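Local atomic coordinates of putative oxidoreductase (Salmonella enterica subsp. enterica serovar Typhimurium, PDB entry 3NX4), a protein that binds NADP(+) and probably works as an NADPH-dependent acryloyl-CoA reductase of the medium-chain dehydrogenase/reductase superfamily. Residues A[172-177]-A[191-196]; A[129-134]-A[161-166]; A[211-216]-A[230-235]. All blocks are in the same frame, centred on the assembly; numbering follows the deposited sequence.

Interaction 1. Residues A[172-177]-A[191-196]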
loop_
_atom_site.group_PDB
_atom_site.type_symbol
_atom_site.label_atom_id
_atom_site.label_comp_id
_atom_site.label_asym_id
_atom_site.label_seq_id
_atom_site.Cartn_x
_atom_site.Cartn_y
_atom_site.Cartn_z
ATOM N N TYR A 172 -8.014 -0.701 -20.620
ATOM C CA TYR A 172 -7.936 -1.845 -19.705
ATOM C C TYR A 172 -9.084 -2.849 -19.885
ATOM O O TYR A 172 -10.183 -2.487 -20.279
ATOM C CB TYR A 172 -7.948 -1.384 -18.251
ATOM C CG TYR A 172 -6.721 -0.606 -17.832
ATOM C CD1 TYR A 172 -6.626 0.759 -18.082
ATOM C CD2 TYR A 172 -5.660 -1.236 -17.176
ATOM C CE1 TYR A 172 -5.492 1.495 -17.698
ATOM C CE2 TYR A 172 -4.519 -0.510 -16.781
ATOM C CZ TYR A 172 -4.446 0.854 -17.045
ATOM O OH TYR A 172 -3.320 1.588 -16.662
ATOM N N GLN A 173 -8.841 -4.091 -19.502
ATOM C CA GLN A 173 -9.908 -5.053 -19.361
ATOM C C GLN A 173 -10.378 -4.804 -17.931
ATOM O O GLN A 173 -9.570 -4.805 -17.030
ATOM C CB GLN A 173 -9.383 -6.473 -19.512
ATOM C CG GLN A 173 -9.035 -6.834 -20.931
ATOM C CD GLN A 173 -10.248 -6.858 -21.805
ATOM O OE1 GLN A 173 -11.257 -7.436 -21.447
ATOM N NE2 GLN A 173 -10.159 -6.228 -22.952
ATOM N N VAL A 174 -11.672 -4.582 -17.743
ATOM C CA VAL A 174 -12.241 -4.196 -16.461
ATOM C C VAL A 174 -13.225 -5.243 -15.943
ATOM O O VAL A 174 -14.123 -5.665 -16.665
ATOM C CB VAL A 174 -12.991 -2.843 -16.569
ATOM C CG1 VAL A 174 -13.650 -2.513 -15.250
ATOM C CG2 VAL A 174 -12.010 -1.705 -16.981
ATOM N N ALA A 175 -13.062 -5.636 -14.681
ATOM C CA ALA A 175 -14.052 -6.465 -13.990
ATOM C C ALA A 175 -14.775 -5.559 -12.995
ATOM O O ALA A 175 -14.139 -4.793 -12.281
ATOM C CB ALA A 175 -13.357 -7.639 -13.259
ATOM N N ALA A 176 -16.103 -5.591 -12.987
ATOM C CA ALA A 176 -16.865 -4.764 -12.048
ATOM C C ALA A 176 -17.542 -5.669 -11.027
ATOM O O ALA A 176 -18.138 -6.673 -11.400
ATOM C CB ALA A 176 -17.920 -3.930 -12.795
ATOM N N VAL A 177 -17.454 -5.324 -9.746
ATOM C CA VAL A 177 -18.118 -6.124 -8.715
ATOM C C VAL A 177 -19.307 -5.327 -8.190
ATOM O O VAL A 177 -19.155 -4.178 -7.769
ATOM C CB VAL A 177 -17.187 -6.438 -7.531
ATOM C CG1 VAL A 177 -17.921 -7.296 -6.491
ATOM C CG2 VAL A 177 -15.902 -7.128 -8.008
ATOM N N GLY A 191 -18.656 0.131 -19.902
ATOM C CA GLY A 191 -17.483 -0.513 -20.471
ATOM C C GLY A 191 -16.940 -1.704 -19.692
ATOM O O GLY A 191 -15.887 -2.243 -20.042
ATOM N N ALA A 192 -17.636 -2.125 -18.638
ATOM C CA ALA A 192 -17.178 -3.289 -17.869
ATOM C C ALA A 192 -17.174 -4.532 -18.754
ATOM O O ALA A 192 -18.143 -4.797 -19.453
ATOM C CB ALA A 192 -18.031 -3.508 -16.643
ATOM N N ASN A 193 -16.070 -5.274 -18.737
ATOM C CA ASN A 193 -15.931 -6.461 -19.575
ATOM C C ASN A 193 -16.429 -7.720 -18.867
ATOM O O ASN A 193 -16.791 -8.707 -19.502
ATOM C CB ASN A 193 -14.458 -6.655 -19.962
ATOM C CG ASN A 193 -13.893 -5.461 -20.696
ATOM O OD1 ASN A 193 -13.228 -4.613 -20.098
ATOM N ND2 ASN A 193 -14.196 -5.358 -21.991
ATOM N N ARG A 194 -16.416 -7.679 -17.541
ATOM C CA ARG A 194 -16.801 -8.815 -16.729
ATOM C C ARG A 194 -17.537 -8.239 -15.545
ATOM O O ARG A 194 -17.135 -7.203 -15.014
ATOM C CB ARG A 194 -15.545 -9.558 -16.242
ATOM C CG ARG A 194 -15.761 -11.011 -15.928
ATOM C CD ARG A 194 -14.665 -11.571 -15.035
ATOM N NE ARG A 194 -13.336 -11.540 -15.637
ATOM C CZ ARG A 194 -12.894 -12.445 -16.504
ATOM N NH1 ARG A 194 -13.690 -13.439 -16.898
ATOM N NH2 ARG A 194 -11.662 -12.356 -16.985
ATOM N N ILE A 195 -18.627 -8.881 -15.139
ATOM C CA ILE A 195 -19.326 -8.466 -13.920
ATOM C C ILE A 195 -19.342 -9.631 -12.930
ATOM O O ILE A 195 -19.674 -10.746 -13.310
ATOM C CB ILE A 195 -20.765 -7.959 -14.233
ATOM C CG1 ILE A 195 -20.697 -6.710 -15.119
ATOM C CG2 ILE A 195 -21.506 -7.622 -12.950
ATOM C CD1 ILE A 195 -21.919 -6.492 -15.942
ATOM N N LEU A 196 -18.959 -9.371 -11.679
ATOM C CA LEU A 196 -18.956 -10.385 -10.618
ATOM C C LEU A 196 -19.858 -9.963 -9.468
ATOM O O LEU A 196 -20.026 -8.783 -9.218
ATOM C CB LEU A 196 -17.535 -10.601 -10.065
ATOM C CG LEU A 196 -16.495 -11.398 -10.854
ATOM C CD1 LEU A 196 -16.237 -10.769 -12.199
ATOM C CD2 LEU A 196 -15.190 -11.477 -10.066
HETATM O O HOH W 1 -13.007 -2.099 -20.537
#

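Interaction 2. Residues A[129-134]-A[161-166]. With NAP (NADP nicotinamide-adenine-dinucleotide phosphate), chain C.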
loop_
_atom_site.group_PDB
_atom_site.type_symbol
_atom_site.label_atom_id
_atom_site.label_comp_id
_atom_site.label_asym_id
_atom_site.label_seq_id
_atom_site.Cartn_x
_atom_site.Cartn_y
_atom_site.Cartn_z
ATOM N N PHE A 129 -13.443 12.842 -9.498
ATOM C CA PHE A 129 -12.100 13.335 -9.211
ATOM C C PHE A 129 -11.310 12.254 -8.463
ATOM O O PHE A 129 -10.167 11.955 -8.801
ATOM C CB PHE A 129 -12.217 14.632 -8.396
ATOM C CG PHE A 129 -10.911 15.167 -7.878
ATOM C CD1 PHE A 129 -10.058 15.899 -8.705
ATOM C CD2 PHE A 129 -10.568 15.008 -6.542
ATOM C CE1 PHE A 129 -8.860 16.413 -8.220
ATOM C CE2 PHE A 129 -9.372 15.538 -6.040
ATOM C CZ PHE A 129 -8.516 16.231 -6.884
ATOM N N THR A 130 -11.950 11.642 -7.473
ATOM C CA THR A 130 -11.386 10.502 -6.757
ATOM C C THR A 130 -11.073 9.288 -7.667
ATOM O O THR A 130 -10.023 8.658 -7.538
ATOM C CB THR A 130 -12.342 10.069 -5.632
ATOM O OG1 THR A 130 -12.559 11.178 -4.751
ATOM C CG2 THR A 130 -11.752 8.904 -4.832
ATOM N N ALA A 131 -11.984 8.940 -8.564
ATOM C CA ALA A 131 -11.723 7.828 -9.479
ATOM C C ALA A 131 -10.466 8.125 -10.283
ATOM O O ALA A 131 -9.641 7.229 -10.534
ATOM C CB ALA A 131 -12.887 7.617 -10.416
HETATM N N MSE A 132 -10.328 9.390 -10.694
HETATM C CA MSE A 132 -9.171 9.790 -11.481
HETATM C C MSE A 132 -7.886 9.644 -10.651
HETATM O O MSE A 132 -6.877 9.131 -11.139
HETATM C CB MSE A 132 -9.323 11.221 -12.001
HETATM C CG MSE A 132 -8.262 11.604 -13.020
HETATM SE SE MSE A 132 -8.448 10.658 -14.743
HETATM C CE MSE A 132 -6.826 9.794 -14.700
ATOM N N LEU A 133 -7.913 10.106 -9.403
ATOM C CA LEU A 133 -6.763 9.903 -8.523
ATOM C C LEU A 133 -6.418 8.412 -8.369
ATOM O O LEU A 133 -5.238 8.067 -8.255
ATOM C CB LEU A 133 -6.995 10.540 -7.159
ATOM C CG LEU A 133 -7.119 12.067 -7.176
ATOM C CD1 LEU A 133 -7.572 12.561 -5.812
ATOM C CD2 LEU A 133 -5.798 12.731 -7.590
ATOM N N CYS A 134 -7.435 7.537 -8.356
ATOM C CA CYS A 134 -7.191 6.096 -8.206
ATOM C C CYS A 134 -6.543 5.528 -9.450
ATOM O O CYS A 134 -5.606 4.749 -9.373
ATOM C CB CYS A 134 -8.490 5.336 -7.927
ATOM S SG CYS A 134 -9.178 5.643 -6.296
ATOM N N SER A 161 -18.505 4.075 -11.147
ATOM C CA SER A 161 -18.930 4.309 -12.523
ATOM C C SER A 161 -17.848 5.056 -13.292
ATOM O O SER A 161 -17.522 4.704 -14.431
ATOM C CB SER A 161 -20.239 5.122 -12.565
ATOM O OG SER A 161 -21.321 4.364 -12.052
ATOM N N THR A 162 -17.302 6.096 -12.668
ATOM C CA THR A 162 -16.280 6.909 -13.323
ATOM C C THR A 162 -15.043 6.051 -13.585
ATOM O O THR A 162 -14.445 6.100 -14.662
ATOM C CB THR A 162 -15.892 8.146 -12.480
ATOM O OG1 THR A 162 -17.071 8.778 -11.965
ATOM C CG2 THR A 162 -15.117 9.156 -13.336
ATOM N N ALA A 163 -14.675 5.253 -12.590
ATOM C CA ALA A 163 -13.497 4.381 -12.694
ATOM C C ALA A 163 -13.618 3.408 -13.869
ATOM O O ALA A 163 -12.669 3.199 -14.631
ATOM C CB ALA A 163 -13.306 3.608 -11.393
ATOM N N VAL A 164 -14.793 2.801 -14.003
ATOM C CA VAL A 164 -15.025 1.821 -15.072
ATOM C C VAL A 164 -14.868 2.532 -16.423
ATOM O O VAL A 164 -14.176 2.044 -17.320
ATOM C CB VAL A 164 -16.430 1.184 -14.939
ATOM C CG1 VAL A 164 -16.831 0.409 -16.226
ATOM C CG2 VAL A 164 -16.507 0.280 -13.684
ATOM N N ALA A 165 -15.478 3.711 -16.536
ATOM C CA ALA A 165 -15.457 4.484 -17.779
ATOM C C ALA A 165 -14.046 4.930 -18.154
ATOM O O ALA A 165 -13.660 4.866 -19.318
ATOM C CB ALA A 165 -16.379 5.699 -17.672
ATOM N N LEU A 166 -13.285 5.383 -17.164
ATOM C CA LEU A 166 -11.890 5.787 -17.380
ATOM C C LEU A 166 -11.013 4.607 -17.808
ATOM O O LEU A 166 -10.322 4.675 -18.820
ATOM C CB LEU A 166 -11.303 6.416 -16.114
ATOM C CG LEU A 166 -11.875 7.782 -15.739
ATOM C CD1 LEU A 166 -11.394 8.163 -14.351
ATOM C CD2 LEU A 166 -11.461 8.824 -16.777
HETATM P PA NAP C . -21.752 5.316 -3.893
HETATM O O1A NAP C . -22.179 5.997 -5.126
HETATM O O2A NAP C . -22.760 5.110 -2.841
HETATM O O5B NAP C . -21.022 3.940 -4.251
HETATM C C5B NAP C . -20.816 2.997 -3.236
HETATM C C4B NAP C . -21.084 1.647 -3.883
HETATM O O4B NAP C . -20.691 0.637 -2.996
HETATM C C3B NAP C . -22.570 1.422 -4.173
HETATM O O3B NAP C . -22.890 1.826 -5.490
HETATM C C2B NAP C . -22.718 -0.080 -4.023
HETATM O O2B NAP C . -22.409 -0.655 -5.271
HETATM C C1B NAP C . -21.603 -0.451 -3.061
HETATM N N9A NAP C . -22.106 -0.682 -1.699
HETATM C C8A NAP C . -22.984 0.100 -0.988
HETATM N N7A NAP C . -23.151 -0.465 0.233
HETATM C C5A NAP C . -22.387 -1.574 0.311
HETATM C C6A NAP C . -22.187 -2.514 1.314
HETATM N N6A NAP C . -22.811 -2.415 2.481
HETATM N N1A NAP C . -21.324 -3.558 1.090
HETATM C C2A NAP C . -20.670 -3.676 -0.118
HETATM N N3A NAP C . -20.876 -2.746 -1.116
HETATM C C4A NAP C . -21.724 -1.717 -0.899
HETATM O O3 NAP C . -20.549 6.154 -3.211
HETATM P PN NAP C . -19.405 7.040 -3.897
HETATM O O1N NAP C . -19.767 8.475 -3.851
HETATM O O2N NAP C . -19.104 6.409 -5.203
HETATM O O5D NAP C . -18.218 6.747 -2.848
HETATM C C5D NAP C . -17.744 5.428 -2.718
HETATM C C4D NAP C . -16.918 5.306 -1.447
HETATM O O4D NAP C . -15.768 6.104 -1.593
HETATM C C3D NAP C . -17.663 5.842 -0.237
HETATM O O3D NAP C . -17.335 5.056 0.889
HETATM C C2D NAP C . -17.116 7.239 -0.056
HETATM O O2D NAP C . -17.138 7.633 1.294
HETATM C C1D NAP C . -15.693 7.042 -0.540
HETATM N N1N NAP C . -15.050 8.265 -1.036
HETATM C C2N NAP C . -13.927 8.701 -0.393
HETATM C C3N NAP C . -13.249 9.839 -0.819
HETATM C C7N NAP C . -11.800 9.954 -0.432
HETATM O O7N NAP C . -11.229 11.217 -0.209
HETATM N N7N NAP C . -11.090 8.838 -0.309
HETATM C C4N NAP C . -13.733 10.538 -1.925
HETATM C C5N NAP C . -14.884 10.079 -2.580
HETATM C C6N NAP C . -15.529 8.930 -2.129
HETATM P P2B NAP C . -23.175 -1.991 -5.779
HETATM O O1X NAP C . -22.881 -2.130 -7.248
HETATM O O2X NAP C . -22.642 -3.192 -5.035
HETATM O O3X NAP C . -24.647 -1.809 -5.529
#

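Interaction 3. Residues A[211-216]-A[230-235]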
loop_
_atom_site.group_PDB
_atom_site.type_symbol
_atom_site.label_atom_id
_atom_site.label_comp_id
_atom_site.label_asym_id
_atom_site.label_seq_id
_atom_site.Cartn_x
_atom_site.Cartn_y
_atom_site.Cartn_z
ATOM N N LEU A 211 -5.675 -13.032 -9.511
ATOM C CA LEU A 211 -6.617 -12.613 -10.554
ATOM C C LEU A 211 -6.361 -11.228 -11.164
ATOM O O LEU A 211 -6.583 -11.037 -12.366
ATOM C CB LEU A 211 -8.063 -12.625 -10.026
ATOM C CG LEU A 211 -8.550 -13.913 -9.350
ATOM C CD1 LEU A 211 -9.964 -13.720 -8.798
ATOM C CD2 LEU A 211 -8.480 -15.085 -10.322
ATOM N N TRP A 212 -5.942 -10.263 -10.345
ATOM C CA TRP A 212 -5.993 -8.851 -10.738
ATOM C C TRP A 212 -4.620 -8.174 -10.812
ATOM O O TRP A 212 -3.830 -8.299 -9.893
ATOM C CB TRP A 212 -6.842 -8.047 -9.741
ATOM C CG TRP A 212 -8.066 -8.748 -9.257
ATOM C CD1 TRP A 212 -8.345 -9.119 -7.973
ATOM C CD2 TRP A 212 -9.190 -9.157 -10.052
ATOM N NE1 TRP A 212 -9.578 -9.752 -7.918
ATOM C CE2 TRP A 212 -10.115 -9.782 -9.182
ATOM C CE3 TRP A 212 -9.493 -9.080 -11.416
ATOM C CZ2 TRP A 212 -11.325 -10.319 -9.634
ATOM C CZ3 TRP A 212 -10.715 -9.608 -11.862
ATOM C CH2 TRP A 212 -11.606 -10.221 -10.970
ATOM N N ALA A 213 -4.369 -7.425 -11.885
ATOM C CA ALA A 213 -3.160 -6.598 -11.971
ATOM C C ALA A 213 -3.332 -5.332 -11.127
ATOM O O ALA A 213 -2.382 -4.830 -10.524
ATOM C CB ALA A 213 -2.860 -6.226 -13.423
ATOM N N GLY A 214 -4.552 -4.816 -11.087
ATOM C CA GLY A 214 -4.851 -3.603 -10.342
ATOM C C GLY A 214 -6.263 -3.657 -9.779
ATOM O O GLY A 214 -7.080 -4.510 -10.158
ATOM N N ALA A 215 -6.562 -2.748 -8.865
ATOM C CA ALA A 215 -7.905 -2.677 -8.324
ATOM C C ALA A 215 -8.203 -1.280 -7.823
ATOM O O ALA A 215 -7.329 -0.577 -7.337
ATOM C CB ALA A 215 -8.114 -3.711 -7.203
ATOM N N ILE A 216 -9.459 -0.886 -7.953
ATOM C CA ILE A 216 -9.919 0.373 -7.397
ATOM C C ILE A 216 -11.036 -0.022 -6.442
ATOM O O ILE A 216 -12.064 -0.556 -6.873
ATOM C CB ILE A 216 -10.428 1.317 -8.513
ATOM C CG1 ILE A 216 -9.270 1.667 -9.464
ATOM C CG2 ILE A 216 -11.066 2.575 -7.909
ATOM C CD1 ILE A 216 -9.602 2.750 -10.518
ATOM N N GLN A 230 -6.432 -11.701 -3.769
ATOM C CA GLN A 230 -6.528 -12.085 -5.176
ATOM C C GLN A 230 -5.599 -11.302 -6.111
ATOM O O GLN A 230 -5.682 -11.448 -7.335
ATOM C CB GLN A 230 -7.967 -11.851 -5.670
ATOM C CG GLN A 230 -9.007 -12.817 -5.076
ATOM C CD GLN A 230 -10.436 -12.447 -5.459
ATOM O OE1 GLN A 230 -10.726 -11.302 -5.790
ATOM N NE2 GLN A 230 -11.338 -13.430 -5.403
HETATM N N MSE A 231 -4.758 -10.436 -5.558
HETATM C CA MSE A 231 -3.883 -9.610 -6.401
HETATM C C MSE A 231 -2.749 -10.418 -7.035
HETATM O O MSE A 231 -2.137 -11.283 -6.385
HETATM C CB MSE A 231 -3.282 -8.442 -5.602
HETATM C CG MSE A 231 -4.318 -7.504 -4.995
HETATM SE SE MSE A 231 -5.591 -6.773 -6.309
HETATM C CE MSE A 231 -4.346 -5.982 -7.584
ATOM N N ASN A 232 -2.458 -10.122 -8.298
ATOM C CA ASN A 232 -1.264 -10.660 -8.930
ATOM C C ASN A 232 -0.025 -10.219 -8.145
ATOM O O ASN A 232 -0.026 -9.177 -7.495
ATOM C CB ASN A 232 -1.112 -10.124 -10.355
ATOM C CG ASN A 232 -2.143 -10.675 -11.323
ATOM O OD1 ASN A 232 -2.861 -11.633 -11.030
ATOM N ND2 ASN A 232 -2.193 -10.083 -12.507
ATOM N N TYR A 233 1.039 -11.002 -8.225
ATOM C CA TYR A 233 2.326 -10.550 -7.715
ATOM C C TYR A 233 2.679 -9.153 -8.264
ATOM O O TYR A 233 2.618 -8.921 -9.477
ATOM C CB TYR A 233 3.396 -11.566 -8.093
ATOM C CG TYR A 233 4.712 -11.292 -7.432
ATOM C CD1 TYR A 233 5.593 -10.351 -7.964
ATOM C CD2 TYR A 233 5.080 -11.970 -6.276
ATOM C CE1 TYR A 233 6.811 -10.089 -7.353
ATOM C CE2 TYR A 233 6.308 -11.721 -5.661
ATOM C CZ TYR A 233 7.164 -10.780 -6.208
ATOM O OH TYR A 233 8.378 -10.524 -5.605
ATOM N N GLY A 234 3.036 -8.220 -7.377
ATOM C CA GLY A 234 3.353 -6.852 -7.783
ATOM C C GLY A 234 2.139 -5.989 -8.143
ATOM O O GLY A 234 2.277 -4.870 -8.633
ATOM N N GLY A 235 0.941 -6.505 -7.893
ATOM C CA GLY A 235 -0.284 -5.763 -8.179
ATOM C C GLY A 235 -0.475 -4.561 -7.261
ATOM O O GLY A 235 0.176 -4.462 -6.221
HETATM O O HOH W 2 -5.100 -10.118 -14.408
#

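Interaction 1. Residues A[172-177]-A[191-196]
Backbone hydrogen bonds carry most of this contact. Strands 174-177 and 194-196 run parallel, with A175 beside R194, A176 beside I195 and V177 beside L196. A176 N donates to R194 O at 2.8 Å, and L196 N donates to A176 O, nearly along the C=O axis. At the entrance V174 O is gripped twice, by N193 N at 2.9 Å and by R194 N at 3.2 Å; both bonds are bent.

One side-chain bond extends the ladder. The N193 CG lies beside its own backbone N (chi1 -58°). This sets OD1 2.8 Å from V174 N, which points at a lone pair along an almost straight line (169°). A water bridges the same OD1 and Y172 O. The Q173 side chain bends at chi2 and crosses that of N193 at about a right angle, with Q173 OE1 3.4 Å from N193 CG.

Apolar contacts are small. A176 CB meets A192 CB at 3.9 Å on the face where L187 of helix 184-190 also packs on A176. On the other face A175 CB approaches L196 CD1, and R194 NE forms a salt bridge with E149.

The N193 side-chain oxygen thus serves V174 N as a backbone carbonyl would in a parallel ladder. It continues the pairing of this beta-alpha-beta unit back to V174, before the regular bridges begin.

Interaction 2. Residues A[129-134]-A[161-166]
Helices 129-134 and 161-166 cross at -48° with their axes 8.4 Å apart, and A131 and A163 sit at the closest point, CA to CA 5.0 Å. The small residues allow this approach. A131 CB points at the other helix and enters between T162 and A163. It lies 3.7 Å from T162 CB and 4.1 Å from A163 CB. The methyl group also lies close to the backbone N of A163.

The T162 CG2 is anti to its backbone N and turns toward A131 CB. Its OG1 lies beside that N (chi1 -45°) and bonds back to G158 O, one turn earlier. The hydroxyl is thereby satisfied within its own helix, and carbon is left to meet A131.

One turn on, L166 closes the contact. Its CD1 reaches A131 CB and lies 3.9 Å from SE of selenomethionine M132. The M132 chain leaves anti to its backbone N, then bends at chi2 and chi3 to cross L166 at about a right angle. CD2 of L166 also touches SE, so both branches of the leucine meet the selenium.

T130 faces the cofactor instead. T130 OG1 bonds to T126 O and sits 3.1 Å from C4N of the NADP nicotinamide.

This is tight alanine-mediated helix packing beside a Rossmann-type cofactor site. Helix 158-169 begins at the cofactor-binding residues G158 and V159, and helix 118-140 brings T130 to the nicotinamide.

Interaction 3. Residues A[211-216]-A[230-235]
The W212 indole has L211 CB over the centre of one face, 3.5 Å above the plane, and two groups of the other segment at its edge. Q230 OE1 lies in the ring plane and takes the indole N-H, NE1 to OE1 2.9 Å. The donor stands well above the amide plane (42°), so it does not use a lone pair. Q230 runs beside W212 in the same direction, its amide turned 64° from the ring. The other edge contact is SE of selenomethionine M231, a Met-aromatic contact 5.0 Å from the centroid of the five-membered ring.

L211 CD1 packs against the Q230 amide, 3.6 Å from CD. The M231 chain bends at chi2 and chi3. This sets SE against W212 CB and A215 CB, while CE approaches W212 O and G214 CA.

The backbone supplies the remaining grip. Q230 O receives both L211 N, at 2.7 Å, and W212 N, at 3.2 Å. N232 N donates to W212 O at 2.8 Å, from above the carbonyl plane. A water donates to L211 O and is weakly bonded to N232 ND2. Y233 points away, and its OH bonds to D266 of the second subunit.

W212 and M231 form a single parallel bridge. A type II turn from N232 to G235 then leads into strand 235-239. The contact closes the beta-alpha-beta crossover of strand 212-217, helix 221-229 and strand 235-239, where the chain returns beside the start of strand 212-217 in the Rossmann-type sheet.

Helix 118-140 comes first. Interaction 2 closes the loop from it to helix 158-169, through strand 150-152. The chain then enters strand 174-178, and interaction 1 closes the short beta-alpha-beta loop to the outermost strand 194-197. Interaction 3 closes the next loop, around helix 221-229. The three loops follow in series; none nests or crosses another. They still touch in space. V164 of helix 158-169 packs on A192 and V174. W212 reaches A175 and L196 on one face of the sheet. I216 meets C134 and A163. The Rossmann-type sheet is thus joined to both helices, one of which reaches the nicotinamide.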